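Local atomic coordinates of LAO/AO transport system kinase (Escherichia coli, PDB entry 2P67), a protein that belongs to the MeaB family of the P-loop NTPase clan and is built round a parallel beta sheet flanked by helices. Residues Ile13-Arg17 with Gln18-Ala22; Phe76-Leu79 with Leu80-Glu83; Gly206-His209 with Thr210-Ile214; Ile251-Ala254 with Ile255-Phe258. All coordinates share one frame; numbering follows the deposited sequence. Where two conformers were deposited one is given.

Contact 1 of 4, residues Ile13-Arg17 with Gln18-Ala22; sequences IRRLR and QGERA
Arg15 and Glu20 each set CG beside their own backbone N (chi1 -71° and -70°), and the Glu20 carboxylate comes to rest against the aliphatic root of the arginine where the chain turns from helix 9-17 into helix 21-32. Glu20 OE1 lies 3.4 Å from Arg15 CD, touches CB and CG as well, and reaches the guanidinium at its edge, near its plane. The charges themselves stay apart, with 4.4 Å between Arg15 NE and Glu20 OE1. Bent at chi3, the arginine gives NE to Thr23 OG1 and forms a salt bridge from NH1 to Glu11.

One turn after Arg14, Gln18 N donates to Arg14 O at 3.1 Å; any pairing of their side chains is doubtful, because Arg14 has a second conformer.

A Schellman motif ends the first helix at Gly19, whose phi is positive. Gly19 N donates to Leu16 O at 2.9 Å from above the carbonyl plane, and Glu20 N donates to Arg15 O at 3.2 Å. Water 1 donates to Leu16 O (2.9 Å) and to Glu20 O (2.7 Å), bridging the turn.

Backbone N-H groups and this water thus satisfy carbonyls at the helix end, while the carboxylate of Glu20, the N-cap residue of helix 21-32, probably gains modest electrostatic stabilisation from nearby Arg15.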
loop_
_atom_site.group_PDB
_atom_site.type_symbol
_atom_site.label_atom_id
_atom_site.label_comp_id
_atom_site.label_asym_id
_atom_site.label_seq_id
_atom_site.Cartn_x
_atom_site.Cartn_y
_atom_site.Cartn_z
ATOM N N ILE A 13 35.089 16.929 -9.775
ATOM C CA ILE A 13 33.971 16.493 -10.629
ATOM C C ILE A 13 34.456 15.994 -11.993
ATOM O O ILE A 13 34.004 14.947 -12.456
ATOM C CB ILE A 13 32.881 17.556 -10.742
ATOM C CG1 ILE A 13 32.196 17.731 -9.375
ATOM C CG2 ILE A 13 31.840 17.167 -11.844
ATOM C CD1 ILE A 13 31.256 18.932 -9.312
ATOM N N ARG A 14 35.382 16.735 -12.612
ATOM C CA ARG A 14 36.024 16.304 -13.860
ATOM C C ARG A 14 36.579 14.881 -13.738
ATOM O O ARG A 14 36.275 14.017 -14.561
ATOM C CB ARG A 14 37.145 17.282 -14.251
ATOM C CG ARG A 14 37.789 17.033 -15.617
ATOM C CD ARG A 14 39.057 17.871 -15.760
ATOM N NE ARG A 14 39.574 17.893 -17.129
ATOM C CZ ARG A 14 40.522 18.726 -17.564
ATOM N NH1 ARG A 14 41.074 19.614 -16.744
ATOM N NH2 ARG A 14 40.927 18.672 -18.825
ATOM N N ARG A 15 37.386 14.650 -12.700
ATOM C CA ARG A 15 38.012 13.347 -12.433
ATOM C C ARG A 15 36.934 12.276 -12.260
ATOM O O ARG A 15 37.057 11.145 -12.773
ATOM C CB ARG A 15 38.857 13.402 -11.151
ATOM C CG ARG A 15 40.154 14.207 -11.235
ATOM C CD ARG A 15 41.110 13.850 -10.043
ATOM N NE ARG A 15 40.543 14.086 -8.698
ATOM C CZ ARG A 15 40.543 15.264 -8.066
ATOM N NH1 ARG A 15 41.047 16.354 -8.657
ATOM N NH2 ARG A 15 40.023 15.370 -6.846
ATOM N N LEU A 16 35.875 12.661 -11.559
ATOM C CA LEU A 16 34.760 11.747 -11.261
ATOM C C LEU A 16 34.112 11.303 -12.580
ATOM O O LEU A 16 33.923 10.108 -12.846
ATOM C CB LEU A 16 33.748 12.433 -10.336
ATOM C CG LEU A 16 32.408 11.714 -10.051
ATOM C CD1 LEU A 16 32.661 10.557 -9.134
ATOM C CD2 LEU A 16 31.331 12.644 -9.468
ATOM N N ARG A 17 33.798 12.281 -13.419
ATOM C CA ARG A 17 33.130 12.000 -14.693
ATOM C C ARG A 17 33.989 11.189 -15.655
ATOM O O ARG A 17 33.464 10.495 -16.537
ATOM C CB ARG A 17 32.709 13.306 -15.365
ATOM C CG ARG A 17 31.664 14.083 -14.623
ATOM C CD ARG A 17 31.445 15.418 -15.320
ATOM N NE ARG A 17 30.930 15.219 -16.679
ATOM C CZ ARG A 17 31.048 16.100 -17.674
ATOM N NH1 ARG A 17 31.675 17.254 -17.479
ATOM N NH2 ARG A 17 30.533 15.825 -18.870
ATOM N N GLN A 18 35.308 11.268 -15.490
ATOM C CA GLN A 18 36.231 10.497 -16.323
ATOM C C GLN A 18 36.324 9.038 -15.847
ATOM O O GLN A 18 36.975 8.201 -16.478
ATOM C CB GLN A 18 37.610 11.181 -16.399
ATOM C CG GLN A 18 37.564 12.519 -17.165
ATOM C CD GLN A 18 38.868 13.308 -17.117
ATOM O OE1 GLN A 18 39.716 13.091 -16.247
ATOM N NE2 GLN A 18 39.025 14.248 -18.056
ATOM N N GLY A 19 35.622 8.730 -14.762
ATOM C CA GLY A 19 35.526 7.363 -14.275
ATOM C C GLY A 19 36.671 6.958 -13.369
ATOM O O GLY A 19 36.890 5.767 -13.134
ATOM N N GLU A 20 37.400 7.940 -12.837
ATOM C CA GLU A 20 38.491 7.642 -11.917
ATOM C C GLU A 20 37.954 7.067 -10.609
ATOM O O GLU A 20 37.235 7.743 -9.873
ATOM C CB GLU A 20 39.345 8.877 -11.662
ATOM C CG GLU A 20 40.153 9.284 -12.892
ATOM C CD GLU A 20 41.158 10.388 -12.620
ATOM O OE1 GLU A 20 41.397 10.724 -11.435
ATOM O OE2 GLU A 20 41.720 10.915 -13.614
ATOM N N ARG A 21 38.322 5.820 -10.334
ATOM C CA ARG A 21 37.752 5.078 -9.184
ATOM C C ARG A 21 38.124 5.667 -7.824
ATOM O O ARG A 21 37.305 5.650 -6.888
ATOM C CB ARG A 21 38.103 3.594 -9.282
ATOM C CG ARG A 21 37.373 2.899 -10.420
ATOM C CD ARG A 21 37.838 1.466 -10.582
ATOM N NE ARG A 21 39.207 1.407 -11.084
ATOM C CZ ARG A 21 40.019 0.355 -10.943
ATOM N NH1 ARG A 21 39.608 -0.740 -10.303
ATOM N NH2 ARG A 21 41.251 0.399 -11.443
ATOM N N ALA A 22 39.344 6.211 -7.715
ATOM C CA ALA A 22 39.791 6.800 -6.440
ATOM C C ALA A 22 38.940 8.014 -6.073
ATOM O O ALA A 22 38.579 8.193 -4.903
ATOM C CB ALA A 22 41.271 7.160 -6.489
HETATM O O HOH W 1 34.771 8.003 -11.004
#

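Contact 2 of 4, residues Phe76-Leu79 with Leu80-Glu83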
loop_
_atom_site.group_PDB
_atom_site.type_symbol
_atom_site.label_atom_id
_atom_site.label_comp_id
_atom_site.label_asym_id
_atom_site.label_seq_id
_atom_site.Cartn_x
_atom_site.Cartn_y
_atom_site.Cartn_z
ATOM N N PHE A 76 26.314 -12.524 -12.676
ATOM C CA PHE A 76 25.611 -11.520 -13.466
ATOM C C PHE A 76 26.541 -10.347 -13.764
ATOM O O PHE A 76 26.623 -9.888 -14.911
ATOM C CB PHE A 76 24.338 -11.058 -12.723
ATOM C CG PHE A 76 23.507 -10.043 -13.477
ATOM C CD1 PHE A 76 22.833 -10.386 -14.654
ATOM C CD2 PHE A 76 23.377 -8.739 -12.993
ATOM C CE1 PHE A 76 22.048 -9.436 -15.336
ATOM C CE2 PHE A 76 22.600 -7.781 -13.673
ATOM C CZ PHE A 76 21.943 -8.124 -14.845
ATOM N N GLY A 77 27.238 -9.878 -12.731
ATOM C CA GLY A 77 28.184 -8.756 -12.854
ATOM C C GLY A 77 29.270 -9.056 -13.881
ATOM O O GLY A 77 29.554 -8.229 -14.767
ATOM N N MET A 78 29.849 -10.253 -13.776
ATOM C CA MET A 78 30.900 -10.689 -14.715
ATOM C C MET A 78 30.383 -10.796 -16.149
ATOM O O MET A 78 31.089 -10.441 -17.086
ATOM C CB MET A 78 31.590 -11.978 -14.238
ATOM C CG MET A 78 32.536 -11.775 -13.029
ATOM S SD MET A 78 33.738 -10.412 -13.210
ATOM C CE MET A 78 34.677 -10.932 -14.641
ATOM N N LEU A 79 29.137 -11.230 -16.323
ATOM C CA LEU A 79 28.517 -11.211 -17.662
ATOM C C LEU A 79 28.470 -9.806 -18.259
ATOM O O LEU A 79 28.801 -9.608 -19.432
ATOM C CB LEU A 79 27.106 -11.820 -17.623
ATOM C CG LEU A 79 26.279 -11.895 -18.914
ATOM C CD1 LEU A 79 25.265 -12.988 -18.763
ATOM C CD2 LEU A 79 25.585 -10.608 -19.260
ATOM N N LEU A 80 28.049 -8.827 -17.459
ATOM C CA LEU A 80 27.937 -7.442 -17.923
ATOM C C LEU A 80 29.305 -6.902 -18.323
ATOM O O LEU A 80 29.425 -6.210 -19.329
ATOM C CB LEU A 80 27.314 -6.542 -16.847
ATOM C CG LEU A 80 25.860 -6.864 -16.487
ATOM C CD1 LEU A 80 25.369 -6.083 -15.237
ATOM C CD2 LEU A 80 24.981 -6.588 -17.668
ATOM N N ILE A 81 30.321 -7.249 -17.541
ATOM C CA ILE A 81 31.685 -6.792 -17.822
ATOM C C ILE A 81 32.204 -7.413 -19.121
ATOM O O ILE A 81 32.791 -6.714 -19.955
ATOM C CB ILE A 81 32.630 -7.043 -16.637
ATOM C CG1 ILE A 81 32.300 -6.064 -15.502
ATOM C CG2 ILE A 81 34.108 -6.884 -17.055
ATOM C CD1 ILE A 81 32.698 -6.555 -14.161
ATOM N N ARG A 82 31.952 -8.703 -19.305
ATOM C CA ARG A 82 32.243 -9.360 -20.585
ATOM C C ARG A 82 31.571 -8.677 -21.766
ATOM O O ARG A 82 32.138 -8.648 -22.854
ATOM C CB ARG A 82 31.870 -10.838 -20.547
ATOM C CG ARG A 82 32.964 -11.717 -19.986
ATOM C CD ARG A 82 32.572 -13.176 -20.040
ATOM N NE ARG A 82 32.184 -13.643 -18.712
ATOM C CZ ARG A 82 30.986 -14.102 -18.374
ATOM N NH1 ARG A 82 30.776 -14.486 -17.132
ATOM N NH2 ARG A 82 30.015 -14.212 -19.264
ATOM N N GLU A 83 30.375 -8.118 -21.560
ATOM C CA GLU A 83 29.675 -7.358 -22.604
ATOM C C GLU A 83 30.322 -5.991 -22.840
ATOM O O GLU A 83 29.840 -5.207 -23.657
ATOM C CB GLU A 83 28.194 -7.150 -22.249
ATOM C CG GLU A 83 27.326 -8.423 -22.221
ATOM C CD GLU A 83 27.030 -8.990 -23.604
ATOM O OE1 GLU A 83 26.690 -8.216 -24.530
ATOM O OE2 GLU A 83 27.127 -10.227 -23.760
#
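Phe76 and Leu80, one helical turn apart, are set at a slant to each other. Leu80 CG lies over one face of the phenyl ring, and CD1 makes the closest touch, 3.6 Å from Phe76 CE2 and slightly farther from CD2 and CZ. The ring is brought there by a chi1 of -178°, which places Phe76 CG opposite its backbone N and beside the carbonyl carbon. Both residues also reach strand 151-157, Phe76 on Ile153 and Leu80 on Val151.

Met78 and Ile81 likewise meet at a slant, in a looser apolar contact of 4.1 Å between Met78 SD and Ile81 CD1. The methionine curls at chi2 and chi3. In contrast, Leu79 and Glu83 lie alongside and point the same way; the glutamate meets the leucine through its methylene CG, 4.1 Å from Leu79 CD2.

Arg82 bends at chi3 and folds back over the preceding turn. One face of its guanidinium covers Met78 O and Leu79 CA, both offset toward the rim of the group, and NH1 comes 3.9 Å from Met78 CB.

Four successive bonds from residue i+4 to residue i hold the backbone; that from Arg82 N to Met78 O, 2.9 Å long, is nearly straight at 170°. These are the last two turns of helix 69-82, with Phe76, Leu79 and Leu80 buried and Arg82 and Glu83 exposed. The helix begins at what is probably the Walker A P-loop and packs against helix 248-264 and against the central parallel sheet of a P-loop NTPase fold.

Contact 3 of 4, residues Gly206-His209 with Thr210-Ile214; sequences GDNH and TNVAI
Asn208 and Val212 meet at the start of helix 209-225, with Asn208 in the N-cap position. Just ahead of the cap, Asp207 takes part through its backbone and water: water 2 accepts from Thr210 N at 3.0 Å and water 3 from Asn211 N at 3.0 Å, and each donates a weak bond back to Asp207 O. Solvent thus serves two N-H groups of the opening turn, a task often given to the N-cap side chain.

The Asn208 side chain makes no capping bond. With chi1 at 55° its CG sits between the backbone N and the carbonyl carbon, and the amide leads across Val212, where Asn208 ND2 meets Val212 CG2 at 3.6 Å; ND2 also makes a weak hydrogen bond to Lys203 O. Asn208 CB lies near Asn211 ND2, while Asn208 O accepts from Val212 N at 3.1 Å, the first backbone bond of the helix.

In His209, by contrast, a chi1 of -174° puts the ring beside the carbonyl carbon, where it runs along the outside of the first turn. His209 CE1 lies 4.1 Å from Ala213 CB, and His209 O accepts from Ala213 N at 2.8 Å. Water 4 meets the ring at its edge and in its plane, hydrogen-bonded to His209 ND1 at 3.1 Å and weakly to Thr210 OG1 at 3.4 Å.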
loop_
_atom_site.group_PDB
_atom_site.type_symbol
_atom_site.label_atom_id
_atom_site.label_comp_id
_atom_site.label_asym_id
_atom_site.label_seq_id
_atom_site.Cartn_x
_atom_site.Cartn_y
_atom_site.Cartn_z
ATOM N N GLY A 206 22.383 -29.728 -9.841
ATOM C CA GLY A 206 22.422 -30.982 -9.095
ATOM C C GLY A 206 21.106 -31.737 -9.163
ATOM O O GLY A 206 20.596 -32.015 -10.246
ATOM N N ASP A 207 20.543 -32.045 -7.998
ATOM C CA ASP A 207 19.375 -32.918 -7.926
ATOM C C ASP A 207 18.026 -32.240 -7.645
ATOM O O ASP A 207 16.986 -32.908 -7.640
ATOM C CB ASP A 207 19.635 -34.066 -6.949
ATOM C CG ASP A 207 20.683 -35.036 -7.465
ATOM O OD1 ASP A 207 20.638 -35.387 -8.674
ATOM O OD2 ASP A 207 21.551 -35.453 -6.664
ATOM N N ASN A 208 18.009 -30.929 -7.439
ATOM C CA ASN A 208 16.718 -30.304 -7.164
ATOM C C ASN A 208 16.014 -29.614 -8.348
ATOM O O ASN A 208 15.342 -28.607 -8.159
ATOM C CB ASN A 208 16.749 -29.421 -5.906
ATOM C CG ASN A 208 17.829 -28.365 -5.945
ATOM O OD1 ASN A 208 19.013 -28.682 -6.075
ATOM N ND2 ASN A 208 17.432 -27.093 -5.794
ATOM N N HIS A 209 16.144 -30.166 -9.556
ATOM C CA HIS A 209 15.439 -29.570 -10.705
ATOM C C HIS A 209 13.913 -29.501 -10.506
ATOM O O HIS A 209 13.287 -28.486 -10.818
ATOM C CB HIS A 209 15.762 -30.250 -12.041
ATOM C CG HIS A 209 15.144 -29.551 -13.215
ATOM N ND1 HIS A 209 13.789 -29.596 -13.481
ATOM C CD2 HIS A 209 15.685 -28.753 -14.166
ATOM C CE1 HIS A 209 13.525 -28.865 -14.548
ATOM N NE2 HIS A 209 14.658 -28.345 -14.983
ATOM N N THR A 210 13.319 -30.577 -10.012
ATOM C CA THR A 210 11.871 -30.620 -9.828
ATOM C C THR A 210 11.404 -29.581 -8.796
ATOM O O THR A 210 10.425 -28.870 -9.030
ATOM C CB THR A 210 11.389 -32.050 -9.471
ATOM O OG1 THR A 210 11.603 -32.904 -10.607
ATOM C CG2 THR A 210 9.893 -32.075 -9.135
ATOM N N ASN A 211 12.123 -29.487 -7.674
ATOM C CA ASN A 211 11.799 -28.473 -6.650
ATOM C C ASN A 211 11.864 -27.053 -7.221
ATOM O O ASN A 211 10.979 -26.239 -6.953
ATOM C CB ASN A 211 12.692 -28.638 -5.409
ATOM C CG ASN A 211 12.344 -29.894 -4.606
ATOM O OD1 ASN A 211 11.182 -30.311 -4.558
ATOM N ND2 ASN A 211 13.352 -30.508 -3.988
ATOM N N VAL A 212 12.886 -26.791 -8.032
ATOM C CA VAL A 212 13.051 -25.498 -8.729
ATOM C C VAL A 212 11.909 -25.262 -9.741
ATOM O O VAL A 212 11.332 -24.166 -9.797
ATOM C CB VAL A 212 14.423 -25.415 -9.437
ATOM C CG1 VAL A 212 14.502 -24.226 -10.376
ATOM C CG2 VAL A 212 15.579 -25.397 -8.415
ATOM N N ALA A 213 11.572 -26.289 -10.516
ATOM C CA ALA A 213 10.475 -26.162 -11.504
ATOM C C ALA A 213 9.131 -25.852 -10.842
ATOM O O ALA A 213 8.323 -25.083 -11.392
ATOM C CB ALA A 213 10.358 -27.420 -12.352
ATOM N N ILE A 214 8.884 -26.450 -9.678
ATOM C CA ILE A 214 7.636 -26.232 -8.954
ATOM C C ILE A 214 7.584 -24.793 -8.408
ATOM O O ILE A 214 6.560 -24.110 -8.519
ATOM C CB ILE A 214 7.428 -27.305 -7.831
ATOM C CG1 ILE A 214 7.142 -28.680 -8.482
ATOM C CG2 ILE A 214 6.265 -26.910 -6.868
ATOM C CD1 ILE A 214 7.273 -29.861 -7.500
HETATM O O HOH W 2 14.593 -33.339 -10.104
HETATM O O HOH W 3 14.049 -31.638 -6.697
HETATM O O HOH W 4 10.982 -30.933 -13.262
#

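Contact 4 of 4, residues Ile251-Ala254 with Ile255-Phe258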
loop_
_atom_site.group_PDB
_atom_site.type_symbol
_atom_site.label_atom_id
_atom_site.label_comp_id
_atom_site.label_asym_id
_atom_site.label_seq_id
_atom_site.Cartn_x
_atom_site.Cartn_y
_atom_site.Cartn_z
ATOM N N ILE A 251 18.712 -14.189 -18.283
ATOM C CA ILE A 251 18.222 -13.174 -17.336
ATOM C C ILE A 251 18.564 -11.764 -17.838
ATOM O O ILE A 251 17.713 -10.874 -17.848
ATOM C CB ILE A 251 18.721 -13.463 -15.900
ATOM C CG1 ILE A 251 18.014 -14.729 -15.354
ATOM C CG2 ILE A 251 18.527 -12.224 -14.981
ATOM C CD1 ILE A 251 18.671 -15.403 -14.244
ATOM N N TRP A 252 19.794 -11.576 -18.313
ATOM C CA TRP A 252 20.204 -10.288 -18.892
ATOM C C TRP A 252 19.342 -9.962 -20.105
ATOM O O TRP A 252 18.879 -8.844 -20.281
ATOM C CB TRP A 252 21.695 -10.330 -19.254
ATOM C CG TRP A 252 22.231 -9.111 -19.931
ATOM C CD1 TRP A 252 23.002 -9.076 -21.076
ATOM C CD2 TRP A 252 22.065 -7.747 -19.519
ATOM N NE1 TRP A 252 23.318 -7.771 -21.398
ATOM C CE2 TRP A 252 22.767 -6.936 -20.458
ATOM C CE3 TRP A 252 21.386 -7.122 -18.458
ATOM C CZ2 TRP A 252 22.813 -5.535 -20.356
ATOM C CZ3 TRP A 252 21.441 -5.725 -18.359
ATOM C CH2 TRP A 252 22.150 -4.953 -19.300
ATOM N N HIS A 253 19.095 -10.969 -20.930
ATOM C CA HIS A 253 18.244 -10.789 -22.080
ATOM C C HIS A 253 16.807 -10.393 -21.726
ATOM O O HIS A 253 16.204 -9.589 -22.419
ATOM C CB HIS A 253 18.310 -12.026 -22.961
ATOM C CG HIS A 253 19.639 -12.167 -23.631
ATOM N ND1 HIS A 253 20.149 -13.378 -24.050
ATOM C CD2 HIS A 253 20.582 -11.237 -23.913
ATOM C CE1 HIS A 253 21.339 -13.178 -24.596
ATOM N NE2 HIS A 253 21.627 -11.889 -24.517
ATOM N N ALA A 254 16.292 -10.943 -20.637
ATOM C CA ALA A 254 14.963 -10.580 -20.167
ATOM C C ALA A 254 14.939 -9.130 -19.678
ATOM O O ALA A 254 13.968 -8.414 -19.908
ATOM C CB ALA A 254 14.496 -11.526 -19.072
ATOM N N ILE A 255 15.999 -8.716 -18.984
ATOM C CA ILE A 255 16.139 -7.323 -18.551
ATOM C C ILE A 255 16.145 -6.379 -19.750
ATOM O O ILE A 255 15.483 -5.340 -19.723
ATOM C CB ILE A 255 17.387 -7.110 -17.635
ATOM C CG1 ILE A 255 17.159 -7.823 -16.292
ATOM C CG2 ILE A 255 17.648 -5.589 -17.392
ATOM C CD1 ILE A 255 18.410 -8.163 -15.468
ATOM N N ILE A 256 16.883 -6.738 -20.795
ATOM C CA ILE A 256 16.885 -5.947 -22.031
ATOM C C ILE A 256 15.470 -5.884 -22.643
ATOM O O ILE A 256 15.023 -4.819 -23.044
ATOM C CB ILE A 256 17.946 -6.458 -23.041
ATOM C CG1 ILE A 256 19.350 -6.201 -22.480
ATOM C CG2 ILE A 256 17.771 -5.762 -24.405
ATOM C CD1 ILE A 256 20.439 -6.972 -23.188
ATOM N N ASP A 257 14.765 -7.018 -22.665
ATOM C CA ASP A 257 13.376 -7.087 -23.139
ATOM C C ASP A 257 12.450 -6.154 -22.334
ATOM O O ASP A 257 11.597 -5.452 -22.892
ATOM C CB ASP A 257 12.866 -8.541 -23.065
ATOM C CG ASP A 257 13.443 -9.443 -24.164
ATOM O OD1 ASP A 257 14.082 -8.939 -25.130
ATOM O OD2 ASP A 257 13.264 -10.680 -24.052
ATOM N N PHE A 258 12.640 -6.139 -21.015
ATOM C CA PHE A 258 11.927 -5.204 -20.129
ATOM C C PHE A 258 12.185 -3.742 -20.544
ATOM O O PHE A 258 11.243 -2.955 -20.694
ATOM C CB PHE A 258 12.351 -5.444 -18.659
ATOM C CG PHE A 258 11.778 -4.432 -17.679
ATOM C CD1 PHE A 258 10.558 -4.679 -17.028
ATOM C CD2 PHE A 258 12.469 -3.235 -17.395
ATOM C CE1 PHE A 258 10.008 -3.750 -16.114
ATOM C CE2 PHE A 258 11.921 -2.291 -16.488
ATOM C CZ PHE A 258 10.698 -2.559 -15.835
#
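Trp252 and Ile256 make a CH-pi contact, the methyl CD1 of the isoleucine standing over one face of the indole, 3.7 Å from the centroid of the five-membered ring and 22° off its normal. A chi1 of 176° sends Trp252 CG opposite the backbone N and swings the indole along the helix toward the next turn.

Apolar packing continues on Ile255, which crosses the tryptophan at about a right angle and brings CG2 to 3.9 Å from Trp252 CZ3. The other branch of Ile255 ends in CD1, 4.1 Å from Ile251 CG2.

Backbone hydrogen bonds tie each residue of 255-258 to the one four places earlier, as from Ile256 N to Trp252 O at 2.9 Å. Among charged groups, Asp257 turns OD2 to a salt bridge with Arg236.

Ile251 and Ile255 reach strand 198-201, Ile255 also meets strand 57-63, and Trp252 packs on Leu79 and Leu80 of helix 69-82. Such a helix, buried on its sheet-facing side, is characteristic of the layered alpha/beta architecture of P-loop NTPases.

Contacts 2 and 4 form one continuous piece of core: their centres are 13 Å apart, and Trp252 of contact 4 lies against contact 2, its CD1 3.5 Å from Leu79 CD2 and its CE2 3.6 Å from Leu80 CD2. Phe76 CZ adds a touch on Ile255 CD1 at 3.6 Å, so neighbouring helices 69-82 and 248-264 are joined directly. Contacts 1 and 3 are helix-end contacts in separate places, their centres 46 Å apart. Contact 1 comes within about 10 Å of contact 2, and contact 3 within about 10 Å of contact 4, nearest atoms in both cases. The sodium ion, bound at Arg272 and Ser276, is about 13 Å from the Phe258 side chain of contact 4.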